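Local coordinates for protein Non-reducing end beta-L-arabinofuranosidase (Bacteroides thetaiotaomicron, PDB 5MQO) that probably hydrolyses glycosidic linkages of plant pectin as a gut-bacterial family GH127 glycoside hydrolase, an aceric acidase, at residues T26-S31 / L396-D401; Q30-K35 / E250-T255; G109-Y114 / G201-R206; H244-V249 / A300-A305; R259-S264 / Y311-E316. All blocks are in the same frame, centred on the assembly; numbering follows the deposited sequence.

Contact 1 of 5, residues T26-S31 / L396-D401; sequences TDMSQS and LEVTGD
Met28 lays its thioether across the side chains of Glu397 and Val398, joining the N-terminal loop to the last turn of helix 382-399 in the catalytic domain, which in family GH127 is an (alpha/alpha)6 barrel. The methionine and glutamate chains cross obliquely. With CG anti to its own carbonyl carbon (chi1 -62°) and chi2 extended, Met28 reaches straight to the helix, where SD lies 3.5 Å from CB of Glu397. A bend at chi3 (41°) then turns the methyl group along the helix surface toward Val398. Glu397 is itself bent at chi2, which brings its carboxylate back beside the methionine, OE1 standing 3.5 Å from CG of Met28. A long, flexible thioether suits this place because it can follow both an aliphatic stem and a branched valine. Trimming it to an alanine would probably open a gap above Glu397 CB and take away the contact that Val398 CG2 has with the thioether methyl. Beyond the pair, Ala312 of helix 297-314 and Arg253 of helix 243-255 also touch Met28, while Asp27 forms an Asx turn, its OD1 accepting from Ser29 N. At the end of the thioether, Met28 CE rests 3.7 Å from Val398 CG2.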
# COMPACT_ATOMS: atom_id res chain seq x y z
N THR A 26 4.51 13.21 -1.87
CA THR A 26 5.56 13.47 -0.87
C THR A 26 6.87 13.95 -1.49
O THR A 26 7.47 13.31 -2.35
CB THR A 26 5.81 12.28 0.09
OG1 THR A 26 5.86 11.05 -0.64
CG2 THR A 26 4.67 12.20 1.10
N ASP A 27 7.34 15.06 -0.93
CA ASP A 27 8.40 15.81 -1.51
C ASP A 27 9.70 15.73 -0.73
O ASP A 27 10.00 16.62 0.06
CB ASP A 27 7.90 17.23 -1.59
CG ASP A 27 8.83 18.11 -2.33
OD1 ASP A 27 9.67 17.58 -3.09
OD2 ASP A 27 8.70 19.34 -2.15
N MET A 28 10.51 14.70 -1.01
CA MET A 28 11.88 14.59 -0.48
C MET A 28 12.92 15.33 -1.36
O MET A 28 14.12 15.10 -1.27
CB MET A 28 12.25 13.11 -0.30
CG MET A 28 11.34 12.42 0.70
SD MET A 28 11.65 10.72 1.22
CE MET A 28 13.40 10.75 1.40
N SER A 29 12.47 16.27 -2.18
CA SER A 29 13.33 16.92 -3.15
C SER A 29 14.43 17.79 -2.52
O SER A 29 15.49 17.91 -3.10
CB SER A 29 12.46 17.75 -4.09
OG SER A 29 11.82 18.79 -3.37
N GLN A 30 14.18 18.35 -1.33
CA GLN A 30 15.19 19.10 -0.53
C GLN A 30 15.78 18.29 0.62
O GLN A 30 16.55 18.82 1.40
CB GLN A 30 14.57 20.35 0.11
CG GLN A 30 13.72 21.23 -0.78
CD GLN A 30 14.55 22.01 -1.79
OE1 GLN A 30 15.30 22.89 -1.41
NE2 GLN A 30 14.41 21.68 -3.08
N SER A 31 15.41 17.02 0.75
CA SER A 31 15.77 16.27 1.95
C SER A 31 17.24 15.85 1.86
O SER A 31 17.63 15.28 0.87
CB SER A 31 14.84 15.08 2.12
OG SER A 31 13.51 15.54 2.30
N LEU A 396 12.33 3.29 -0.03
CA LEU A 396 12.79 3.47 -1.40
C LEU A 396 13.46 4.83 -1.59
O LEU A 396 14.61 4.88 -2.07
CB LEU A 396 11.64 3.32 -2.40
CG LEU A 396 11.99 3.45 -3.90
CD1 LEU A 396 12.92 2.33 -4.37
CD2 LEU A 396 10.71 3.46 -4.71
N GLU A 397 12.78 5.92 -1.22
CA GLU A 397 13.29 7.29 -1.51
C GLU A 397 14.61 7.60 -0.73
O GLU A 397 15.52 8.19 -1.26
CB GLU A 397 12.20 8.37 -1.27
CG GLU A 397 10.92 8.15 -2.12
CD GLU A 397 10.22 9.42 -2.62
OE1 GLU A 397 9.94 10.40 -1.86
OE2 GLU A 397 9.93 9.44 -3.83
N VAL A 398 14.70 7.13 0.50
CA VAL A 398 15.91 7.24 1.31
C VAL A 398 17.11 6.38 0.88
O VAL A 398 18.23 6.69 1.27
CB VAL A 398 15.54 6.86 2.76
CG1 VAL A 398 16.75 6.50 3.60
CG2 VAL A 398 14.76 7.99 3.41
N THR A 399 16.88 5.28 0.16
CA THR A 399 17.95 4.30 -0.17
C THR A 399 18.22 4.03 -1.66
O THR A 399 19.31 3.59 -2.01
CB THR A 399 17.70 2.92 0.47
OG1 THR A 399 16.49 2.34 -0.05
CG2 THR A 399 17.59 3.04 1.95
N GLY A 400 17.23 4.23 -2.52
CA GLY A 400 17.39 3.93 -3.92
C GLY A 400 17.38 2.46 -4.24
O GLY A 400 17.66 2.09 -5.37
N ASP A 401 17.00 1.62 -3.28
CA ASP A 401 17.05 0.17 -3.42
C ASP A 401 15.72 -0.34 -3.96
O ASP A 401 14.67 -0.17 -3.34
CB ASP A 401 17.35 -0.45 -2.06
CG ASP A 401 17.80 -1.92 -2.14
OD1 ASP A 401 17.23 -2.73 -2.93
OD2 ASP A 401 18.73 -2.25 -1.36

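Contact 2 of 5, residues Q30-K35 / E250-T255; sequences QSRYAK and EMYRAT
Two loose polar approaches carry this contact: Ser31 beside Arg253, and Arg32 over Tyr252. OG of Ser31 stands 3.7 Å from NE of Arg253, too far for a direct bond, and the hydroxyl comes in obliquely to the guanidinium. The phenol oxygen of Tyr252 sits over one face of the Arg32 guanidinium, displaced toward its rim, with OH 3.8 Å from NH2. The two side chains cross at about a right angle and their planes are 67° apart, which rules out a parallel stack. A bend of Arg32 at chi2 (129°) steers the chain to the tyrosine, and its NH1 bonds to the carbonyl O of Glu313.

Further out, Arg253 runs extended from CG to NE and is gripped on all three nitrogens: NE by Glu313 OE2, NH2 by Asp309 OD1, and NH1 by Glu250 OE2 at 3.0 Å from one turn earlier. That last carboxylate is met on its syn side, nearly in the guanidinium plane. Glu313 OE2 also bonds Ser31 OG, so one carboxylate fixes both members of the closer pair. A methionine in place of Arg253 would probably leave Asp309 and Glu313 without this countercharge and Glu250 with Arg206 alone of its two arginines. The chemistry implies that loop 30-35 is tied to helix 243-255 chiefly through the common acid Glu313, rather than by direct bonds between the two.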
# COMPACT_ATOMS: atom_id res chain seq x y z
N GLN A 30 14.18 18.35 -1.33
CA GLN A 30 15.19 19.10 -0.53
C GLN A 30 15.78 18.29 0.62
O GLN A 30 16.55 18.82 1.40
CB GLN A 30 14.57 20.35 0.11
CG GLN A 30 13.72 21.23 -0.78
CD GLN A 30 14.55 22.01 -1.79
OE1 GLN A 30 15.30 22.89 -1.41
NE2 GLN A 30 14.41 21.68 -3.08
N SER A 31 15.41 17.02 0.75
CA SER A 31 15.77 16.27 1.95
C SER A 31 17.24 15.85 1.86
O SER A 31 17.63 15.28 0.87
CB SER A 31 14.84 15.08 2.12
OG SER A 31 13.51 15.54 2.30
N ARG A 32 18.04 16.13 2.88
CA ARG A 32 19.50 16.03 2.76
C ARG A 32 20.02 14.62 2.57
O ARG A 32 21.08 14.46 1.98
CB ARG A 32 20.19 16.61 3.99
CG ARG A 32 19.79 18.05 4.35
CD ARG A 32 19.39 18.16 5.83
NE ARG A 32 19.17 19.54 6.29
CZ ARG A 32 18.82 19.89 7.54
NH1 ARG A 32 18.64 18.98 8.51
NH2 ARG A 32 18.65 21.19 7.82
N TYR A 33 19.30 13.62 3.07
CA TYR A 33 19.72 12.21 2.99
C TYR A 33 18.69 11.38 2.23
O TYR A 33 18.54 10.19 2.46
CB TYR A 33 19.92 11.65 4.40
CG TYR A 33 20.79 12.51 5.28
CD1 TYR A 33 20.24 13.57 6.02
CD2 TYR A 33 22.18 12.30 5.35
CE1 TYR A 33 21.05 14.38 6.82
CE2 TYR A 33 22.99 13.10 6.15
CZ TYR A 33 22.42 14.14 6.87
OH TYR A 33 23.21 14.91 7.64
N ALA A 34 17.98 12.01 1.31
CA ALA A 34 17.15 11.29 0.39
C ALA A 34 18.03 11.03 -0.82
O ALA A 34 19.04 11.71 -1.01
CB ALA A 34 15.96 12.14 -0.00
N LYS A 35 17.64 10.04 -1.62
CA LYS A 35 18.31 9.72 -2.87
C LYS A 35 17.42 9.89 -4.09
O LYS A 35 17.91 10.14 -5.20
CB LYS A 35 18.84 8.29 -2.81
CG LYS A 35 19.63 8.06 -1.53
CD LYS A 35 20.81 7.11 -1.69
CE LYS A 35 22.01 7.65 -0.91
NZ LYS A 35 23.21 6.84 -1.22
N GLU A 250 5.93 16.35 6.48
CA GLU A 250 5.52 16.88 5.20
C GLU A 250 5.27 18.40 5.28
O GLU A 250 5.47 19.12 4.32
CB GLU A 250 4.32 16.11 4.66
CG GLU A 250 4.18 16.17 3.15
CD GLU A 250 5.41 15.67 2.40
OE1 GLU A 250 5.73 16.26 1.33
OE2 GLU A 250 6.03 14.67 2.86
N MET A 251 4.87 18.90 6.45
CA MET A 251 4.72 20.34 6.61
C MET A 251 6.03 21.06 6.69
O MET A 251 6.13 22.18 6.17
CB MET A 251 3.89 20.68 7.83
CG MET A 251 2.44 20.83 7.47
SD MET A 251 2.16 22.41 6.67
CE MET A 251 0.42 22.20 6.39
N TYR A 252 7.03 20.44 7.32
CA TYR A 252 8.40 21.02 7.29
C TYR A 252 8.90 21.08 5.86
O TYR A 252 9.34 22.12 5.40
CB TYR A 252 9.36 20.21 8.15
CG TYR A 252 10.82 20.48 7.89
CD1 TYR A 252 11.44 21.67 8.30
CD2 TYR A 252 11.61 19.51 7.27
CE1 TYR A 252 12.80 21.89 8.07
CE2 TYR A 252 12.97 19.72 7.04
CZ TYR A 252 13.56 20.91 7.43
OH TYR A 252 14.92 21.05 7.19
N ARG A 253 8.80 19.96 5.16
CA ARG A 253 9.02 19.92 3.72
C ARG A 253 8.33 21.02 2.94
O ARG A 253 8.95 21.59 2.05
CB ARG A 253 8.61 18.57 3.13
CG ARG A 253 9.65 17.49 3.43
CD ARG A 253 9.11 16.11 3.23
NE ARG A 253 10.07 15.13 3.70
CZ ARG A 253 9.81 13.83 3.78
NH1 ARG A 253 8.63 13.36 3.38
NH2 ARG A 253 10.73 12.98 4.23
N ALA A 254 7.08 21.31 3.27
CA ALA A 254 6.32 22.33 2.56
C ALA A 254 6.57 23.78 2.99
O ALA A 254 6.24 24.68 2.22
CB ALA A 254 4.84 22.03 2.65
N THR A 255 7.11 24.02 4.18
CA THR A 255 7.27 25.40 4.69
C THR A 255 8.69 25.82 5.03
O THR A 255 8.94 27.01 5.10
CB THR A 255 6.47 25.59 5.99
OG1 THR A 255 6.90 24.64 6.98
CG2 THR A 255 4.96 25.46 5.74

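Contact 3 of 5, residues G109-Y114 / G201-R206; sequences GVASVY and GIVHHR
Helices 102-117 and 192-208 run nearly parallel here, their short axes 20° apart and 8.7 Å from each other at closest approach. Both belong to the GH127 catalytic domain, an (alpha/alpha)6 barrel in this family, and a shared direction is what helices of one layer of such a barrel have. The closeness depends on Ala111, whose methyl group points at the other helix and meets its backbone: CB is 4.0 Å from CA of His204, and the CA atoms of these two residues are 5.4 Å apart. With the backbones this close, a single methyl group suits the place.

Val203 fills the groove beside it. Its CG1, anti to the backbone N (chi1 171°), is directed between Ala111 and Ser112 and touches both, with Ala111 CB 4.0 Å away. The serine presents a hydroxyl to a methyl group, an approach that is tolerable because OG is engaged elsewhere, bonding to Glu108 O one turn back and to Gln468 NE2. Small residues thus line one helix, and Val203 with the backbone end of His204 the other, and all four touching residues are buried. Around them, Met126 of helix 120-136 packs on Ala111, and Ile41 covers Val203 from a loop. The tightest point of the seam is Ser112 OG, 3.4 Å from Val203 CG1.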
# COMPACT_ATOMS: atom_id res chain seq x y z
N GLY A 109 -8.19 13.17 -1.36
CA GLY A 109 -8.50 12.37 -2.53
C GLY A 109 -9.08 13.17 -3.69
O GLY A 109 -8.64 12.98 -4.82
N VAL A 110 -10.05 14.05 -3.43
CA VAL A 110 -10.62 14.89 -4.49
C VAL A 110 -9.50 15.74 -5.15
O VAL A 110 -9.41 15.79 -6.37
CB VAL A 110 -11.77 15.81 -3.99
CG1 VAL A 110 -12.18 16.81 -5.04
CG2 VAL A 110 -13.01 15.01 -3.58
N ALA A 111 -8.66 16.38 -4.34
CA ALA A 111 -7.54 17.18 -4.84
C ALA A 111 -6.54 16.39 -5.63
O ALA A 111 -5.87 16.93 -6.50
CB ALA A 111 -6.80 17.85 -3.68
N SER A 112 -6.39 15.12 -5.29
CA SER A 112 -5.38 14.27 -5.89
C SER A 112 -5.79 13.86 -7.28
O SER A 112 -4.96 13.79 -8.21
CB SER A 112 -5.18 13.04 -5.00
OG SER A 112 -4.66 13.42 -3.73
N VAL A 113 -7.07 13.54 -7.39
CA VAL A 113 -7.78 13.29 -8.64
C VAL A 113 -7.79 14.52 -9.54
O VAL A 113 -7.50 14.43 -10.72
CB VAL A 113 -9.23 12.86 -8.33
CG1 VAL A 113 -10.14 12.95 -9.56
CG2 VAL A 113 -9.24 11.45 -7.75
N TYR A 114 -8.15 15.66 -8.97
CA TYR A 114 -8.10 16.95 -9.67
C TYR A 114 -6.73 17.23 -10.27
O TYR A 114 -6.65 17.70 -11.39
CB TYR A 114 -8.51 18.09 -8.74
CG TYR A 114 -8.43 19.46 -9.37
CD1 TYR A 114 -9.50 19.97 -10.11
CD2 TYR A 114 -7.29 20.23 -9.25
CE1 TYR A 114 -9.41 21.21 -10.72
CE2 TYR A 114 -7.19 21.47 -9.84
CZ TYR A 114 -8.25 21.97 -10.56
OH TYR A 114 -8.13 23.22 -11.12
N GLY A 201 -4.36 19.89 3.24
CA GLY A 201 -3.96 21.21 2.83
C GLY A 201 -2.73 21.21 1.96
O GLY A 201 -2.66 21.99 0.99
N ILE A 202 -1.75 20.36 2.30
CA ILE A 202 -0.51 20.24 1.51
C ILE A 202 -0.87 19.76 0.09
O ILE A 202 -0.48 20.36 -0.91
CB ILE A 202 0.47 19.24 2.14
CG1 ILE A 202 1.01 19.75 3.46
CG2 ILE A 202 1.66 18.93 1.22
CD1 ILE A 202 1.44 18.60 4.35
N VAL A 203 -1.62 18.66 0.05
CA VAL A 203 -2.05 18.05 -1.20
C VAL A 203 -2.89 19.02 -2.03
O VAL A 203 -2.73 19.09 -3.25
CB VAL A 203 -2.82 16.75 -0.92
CG1 VAL A 203 -3.46 16.19 -2.19
CG2 VAL A 203 -1.89 15.70 -0.30
N HIS A 204 -3.77 19.77 -1.37
CA HIS A 204 -4.56 20.74 -2.09
C HIS A 204 -3.68 21.83 -2.71
O HIS A 204 -3.86 22.18 -3.87
CB HIS A 204 -5.61 21.37 -1.20
CG HIS A 204 -6.40 22.43 -1.89
ND1 HIS A 204 -6.11 23.77 -1.78
CD2 HIS A 204 -7.43 22.33 -2.76
CE1 HIS A 204 -6.95 24.46 -2.54
NE2 HIS A 204 -7.77 23.60 -3.13
N HIS A 205 -2.73 22.34 -1.93
CA HIS A 205 -1.76 23.35 -2.38
C HIS A 205 -0.99 22.90 -3.60
O HIS A 205 -0.85 23.63 -4.57
CB HIS A 205 -0.77 23.65 -1.26
CG HIS A 205 0.26 24.69 -1.61
ND1 HIS A 205 -0.08 25.91 -2.17
CD2 HIS A 205 1.60 24.71 -1.43
CE1 HIS A 205 1.02 26.62 -2.33
NE2 HIS A 205 2.05 25.92 -1.89
N ARG A 206 -0.50 21.68 -3.54
CA ARG A 206 0.31 21.10 -4.59
C ARG A 206 -0.46 20.87 -5.90
O ARG A 206 0.13 20.93 -6.96
CB ARG A 206 0.95 19.81 -4.06
CG ARG A 206 2.00 20.12 -2.98
CD ARG A 206 2.76 18.89 -2.50
NE ARG A 206 3.77 19.25 -1.49
CZ ARG A 206 4.33 18.42 -0.61
NH1 ARG A 206 4.00 17.13 -0.56
NH2 ARG A 206 5.22 18.88 0.25

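Contact 4 of 5, residues H244-V249 / A300-A305; sequences HYMGVV and ANYLYA
Two helices of the GH127 catalytic barrel, 243-255 and 297-314, meet here through the side chain of Met246, which spans from one to Tyr302 and Ala305 on the other. Within segments 244-249 and 300-305 the nearest CA atoms are those of Met246 and Ala305, 7.2 Å apart. Sulfur does the touching: SD lies 3.6 Å from CB of Ala305, a short methyl stub that lets the thioether settle close to the helix. The same SD stands 4.4 Å from CD1 of Tyr302, reaching that ring obliquely. Met246 gets there with an extended chi2 (167°), which carries the sulfur straight across the gap. A bend at chi3 (32°) then turns CE aside. Leu390 and Arg394 of helix 382-399 also pack on this methionine.

Beside it, a looser pair adds to the seam: the ring of Tyr245 approaches the side chain of Leu303 without close contact. Both tyrosines join an apolar ring to a polar end that has its own mate, Tyr245 OH bonding to Arg271 NH2 and Tyr302 OH to Asn461 ND2. Tyrosine is therefore well matched to this buried border, since its ring can pack between helices while its hydroxyl finds a partner beyond them. Helix-to-helix packing of this kind builds the (alpha/alpha)6 barrel, the fold of GH127 catalytic domains.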
# COMPACT_ATOMS: atom_id res chain seq x y z
N HIS A 244 -0.02 11.78 12.10
CA HIS A 244 0.72 12.95 12.58
C HIS A 244 2.19 13.03 12.17
O HIS A 244 2.64 14.09 11.78
CB HIS A 244 0.65 13.03 14.13
CG HIS A 244 -0.68 13.49 14.66
ND1 HIS A 244 -0.82 14.03 15.92
CD2 HIS A 244 -1.91 13.48 14.10
CE1 HIS A 244 -2.09 14.34 16.11
NE2 HIS A 244 -2.78 14.02 15.03
N TYR A 245 2.92 11.91 12.27
CA TYR A 245 4.39 11.90 12.11
C TYR A 245 4.77 12.31 10.69
O TYR A 245 5.66 13.14 10.49
CB TYR A 245 4.97 10.52 12.40
CG TYR A 245 4.81 10.07 13.83
CD1 TYR A 245 3.65 9.40 14.24
CD2 TYR A 245 5.81 10.27 14.75
CE1 TYR A 245 3.48 8.98 15.54
CE2 TYR A 245 5.67 9.84 16.06
CZ TYR A 245 4.49 9.20 16.45
OH TYR A 245 4.33 8.76 17.76
N MET A 246 4.06 11.72 9.72
CA MET A 246 4.22 12.01 8.31
C MET A 246 3.75 13.44 7.97
O MET A 246 4.49 14.20 7.34
CB MET A 246 3.47 10.96 7.46
CG MET A 246 4.29 9.69 7.20
SD MET A 246 3.47 8.21 6.52
CE MET A 246 2.21 8.96 5.49
N GLY A 247 2.55 13.81 8.44
CA GLY A 247 1.98 15.15 8.21
C GLY A 247 2.87 16.30 8.65
O GLY A 247 2.98 17.30 7.95
N VAL A 248 3.51 16.14 9.81
CA VAL A 248 4.38 17.17 10.39
C VAL A 248 5.71 17.28 9.63
O VAL A 248 6.18 18.39 9.38
CB VAL A 248 4.55 16.98 11.94
CG1 VAL A 248 5.39 15.78 12.29
CG2 VAL A 248 5.19 18.20 12.59
N VAL A 249 6.29 16.16 9.21
CA VAL A 249 7.49 16.19 8.35
C VAL A 249 7.12 16.71 6.95
O VAL A 249 7.89 17.43 6.30
CB VAL A 249 8.16 14.81 8.23
CG1 VAL A 249 9.33 14.84 7.24
CG2 VAL A 249 8.68 14.35 9.58
N ALA A 300 2.06 0.61 14.17
CA ALA A 300 3.43 0.18 13.88
C ALA A 300 3.96 0.73 12.56
O ALA A 300 5.00 1.38 12.47
CB ALA A 300 3.46 -1.33 13.82
N ASN A 301 3.22 0.42 11.51
CA ASN A 301 3.70 0.69 10.20
C ASN A 301 3.73 2.20 9.94
O ASN A 301 4.71 2.68 9.39
CB ASN A 301 2.87 -0.05 9.17
CG ASN A 301 3.15 -1.53 9.13
OD1 ASN A 301 4.12 -2.03 9.71
ND2 ASN A 301 2.31 -2.26 8.40
N TYR A 302 2.70 2.94 10.38
CA TYR A 302 2.71 4.41 10.26
C TYR A 302 3.86 5.05 11.05
O TYR A 302 4.47 5.99 10.57
CB TYR A 302 1.34 5.04 10.62
CG TYR A 302 0.34 4.99 9.48
CD1 TYR A 302 0.30 5.97 8.52
CD2 TYR A 302 -0.53 3.94 9.33
CE1 TYR A 302 -0.59 5.93 7.45
CE2 TYR A 302 -1.42 3.88 8.28
CZ TYR A 302 -1.46 4.88 7.34
OH TYR A 302 -2.35 4.82 6.29
N LEU A 303 4.16 4.50 12.24
CA LEU A 303 5.38 4.89 13.00
C LEU A 303 6.59 4.70 12.15
O LEU A 303 7.36 5.63 11.99
CB LEU A 303 5.58 4.09 14.29
CG LEU A 303 6.94 4.14 15.02
CD1 LEU A 303 7.27 5.53 15.51
CD2 LEU A 303 6.97 3.21 16.22
N TYR A 304 6.77 3.50 11.61
CA TYR A 304 8.00 3.18 10.87
C TYR A 304 8.18 4.13 9.66
O TYR A 304 9.29 4.62 9.41
CB TYR A 304 8.09 1.68 10.46
CG TYR A 304 7.82 0.71 11.57
CD1 TYR A 304 8.21 0.99 12.86
CD2 TYR A 304 7.17 -0.50 11.32
CE1 TYR A 304 7.95 0.12 13.89
CE2 TYR A 304 6.92 -1.40 12.35
CZ TYR A 304 7.32 -1.07 13.64
OH TYR A 304 7.10 -1.90 14.70
N ALA A 305 7.08 4.39 8.97
CA ALA A 305 7.03 5.35 7.89
C ALA A 305 7.50 6.72 8.33
O ALA A 305 8.37 7.32 7.68
CB ALA A 305 5.61 5.45 7.39

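Contact 5 of 5, residues R259-S264 / Y311-E316; sequences RYLELS and YAETGE
Leu261 leaves helix 258-270 toward the last turn of helix 297-314, where its CD1 meets Glu313 and Thr314. CG is anti to the backbone N (chi1 179°) and chi2 is 57°, a common leucine conformation that pushes CD1 forward. That methyl touches the glutamate by its stem, 3.7 Å from Glu313 CB, and lies 4.3 Å from CG2 of Thr314. Glutamate serves here because its stem is aliphatic: folded at chi2 (-55°), the chain covers the leucine with carbon and carries its carboxylate away. There OE2 bonds to Ser31 OG and pairs with Arg253 NE.

Thr314 likewise splits its duties, CG2 facing the leucine while OG1 makes a weak bond back to Val310 O and receives another weak one from Glu316 N. Gly315, with positive phi, ends the helix immediately afterwards. On the other helix, Ser264 turns its hydroxyl onto its own backbone, OG donating to Leu261 O at 3.0 Å. Each polar residue near the leucine thus bonds within its own segment or to third parties, which implies that the interface itself rests on van der Waals contact, with the charge of Glu313 probably balanced by Arg253 beyond.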
# COMPACT_ATOMS: atom_id res chain seq x y z
N ARG A 259 10.78 24.51 13.37
CA ARG A 259 9.94 24.09 14.50
C ARG A 259 9.22 22.75 14.20
O ARG A 259 9.00 21.95 15.11
CB ARG A 259 8.96 25.23 14.83
CG ARG A 259 8.12 25.01 16.06
CD ARG A 259 7.84 26.34 16.75
NE ARG A 259 6.90 26.18 17.88
CZ ARG A 259 5.60 26.49 17.87
NH1 ARG A 259 5.01 27.01 16.78
NH2 ARG A 259 4.88 26.28 18.97
N TYR A 260 8.91 22.50 12.93
CA TYR A 260 8.16 21.31 12.54
C TYR A 260 9.02 20.05 12.53
O TYR A 260 8.58 18.97 12.96
CB TYR A 260 7.47 21.54 11.19
CG TYR A 260 6.51 22.72 11.17
CD1 TYR A 260 5.95 23.25 12.35
CD2 TYR A 260 6.12 23.30 9.96
CE1 TYR A 260 5.08 24.32 12.32
CE2 TYR A 260 5.22 24.36 9.93
CZ TYR A 260 4.70 24.87 11.12
OH TYR A 260 3.81 25.92 11.10
N LEU A 261 10.24 20.19 12.02
CA LEU A 261 11.23 19.14 12.12
C LEU A 261 11.57 18.87 13.58
O LEU A 261 11.70 17.71 13.96
CB LEU A 261 12.48 19.55 11.34
CG LEU A 261 13.67 18.59 11.33
CD1 LEU A 261 13.25 17.23 10.78
CD2 LEU A 261 14.81 19.18 10.52
N GLU A 262 11.74 19.91 14.40
CA GLU A 262 12.05 19.69 15.83
C GLU A 262 10.93 18.94 16.55
O GLU A 262 11.21 18.10 17.41
CB GLU A 262 12.35 20.99 16.60
CG GLU A 262 13.77 21.53 16.43
CD GLU A 262 14.89 20.50 16.64
OE1 GLU A 262 14.92 19.85 17.72
OE2 GLU A 262 15.71 20.34 15.70
N LEU A 263 9.68 19.24 16.18
CA LEU A 263 8.54 18.57 16.78
C LEU A 263 8.60 17.09 16.43
O LEU A 263 8.41 16.25 17.31
CB LEU A 263 7.20 19.20 16.32
CG LEU A 263 5.91 18.37 16.49
CD1 LEU A 263 5.73 17.99 17.94
CD2 LEU A 263 4.66 19.08 15.99
N SER A 264 8.91 16.78 15.17
CA SER A 264 8.88 15.41 14.67
C SER A 264 10.02 14.60 15.25
O SER A 264 9.86 13.40 15.42
CB SER A 264 8.87 15.37 13.12
OG SER A 264 10.15 15.61 12.56
N TYR A 311 14.29 10.39 9.28
CA TYR A 311 15.63 10.01 8.81
C TYR A 311 16.00 10.76 7.52
O TYR A 311 17.13 11.21 7.39
CB TYR A 311 15.79 8.50 8.62
CG TYR A 311 17.12 8.22 8.02
CD1 TYR A 311 18.28 8.20 8.81
CD2 TYR A 311 17.26 8.09 6.63
CE1 TYR A 311 19.53 8.00 8.23
CE2 TYR A 311 18.50 7.89 6.05
CZ TYR A 311 19.62 7.85 6.84
OH TYR A 311 20.80 7.65 6.20
N ALA A 312 15.05 10.90 6.60
CA ALA A 312 15.29 11.62 5.34
C ALA A 312 15.88 13.01 5.56
O ALA A 312 16.63 13.49 4.72
CB ALA A 312 14.01 11.74 4.54
N GLU A 313 15.47 13.64 6.66
CA GLU A 313 15.86 14.99 7.01
C GLU A 313 17.08 15.03 7.92
O GLU A 313 17.91 15.90 7.72
CB GLU A 313 14.69 15.75 7.68
CG GLU A 313 13.35 15.65 6.94
CD GLU A 313 13.41 16.08 5.47
OE1 GLU A 313 14.25 16.97 5.12
OE2 GLU A 313 12.61 15.54 4.65
N THR A 314 17.18 14.13 8.91
CA THR A 314 18.26 14.20 9.95
C THR A 314 19.55 13.38 9.71
O THR A 314 20.59 13.66 10.32
CB THR A 314 17.74 13.80 11.37
OG1 THR A 314 17.47 12.39 11.43
CG2 THR A 314 16.48 14.61 11.75
N GLY A 315 19.46 12.34 8.87
CA GLY A 315 20.58 11.44 8.59
C GLY A 315 21.13 10.70 9.78
O GLY A 315 22.26 10.24 9.72
N GLU A 316 20.34 10.54 10.84
CA GLU A 316 20.77 9.85 12.06
C GLU A 316 20.85 8.36 11.79
O GLU A 316 19.85 7.70 11.70
CB GLU A 316 19.81 10.12 13.23
CG GLU A 316 20.34 9.70 14.62
CD GLU A 316 19.26 9.67 15.69
OE1 GLU A 316 18.13 10.12 15.34
OE2 GLU A 316 19.51 9.20 16.84

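How the contacts relate
Contacts 3 and 4 lie in the buried core and join helix to helix through mainly apolar groups, with one serine hydroxyl in contact 3; contact 5 does the same farther from the chain's centre. Contacts 1 and 2 instead fasten one N-terminal loop to the helices, contact 1 by a buried thioether and contact 2, partly exposed, by polar groups. Helix 243-255 serves contacts 2 and 4, and helix 297-314 serves contacts 4 and 5. Glu313 of contact 5 bonds Ser31, shared by contacts 1 and 2, and Arg253 of contact 2. Arg206 of contact 3 pairs with Glu250, carrying the charge network on to a third helix, whereas contacts 3 and 5 do not touch.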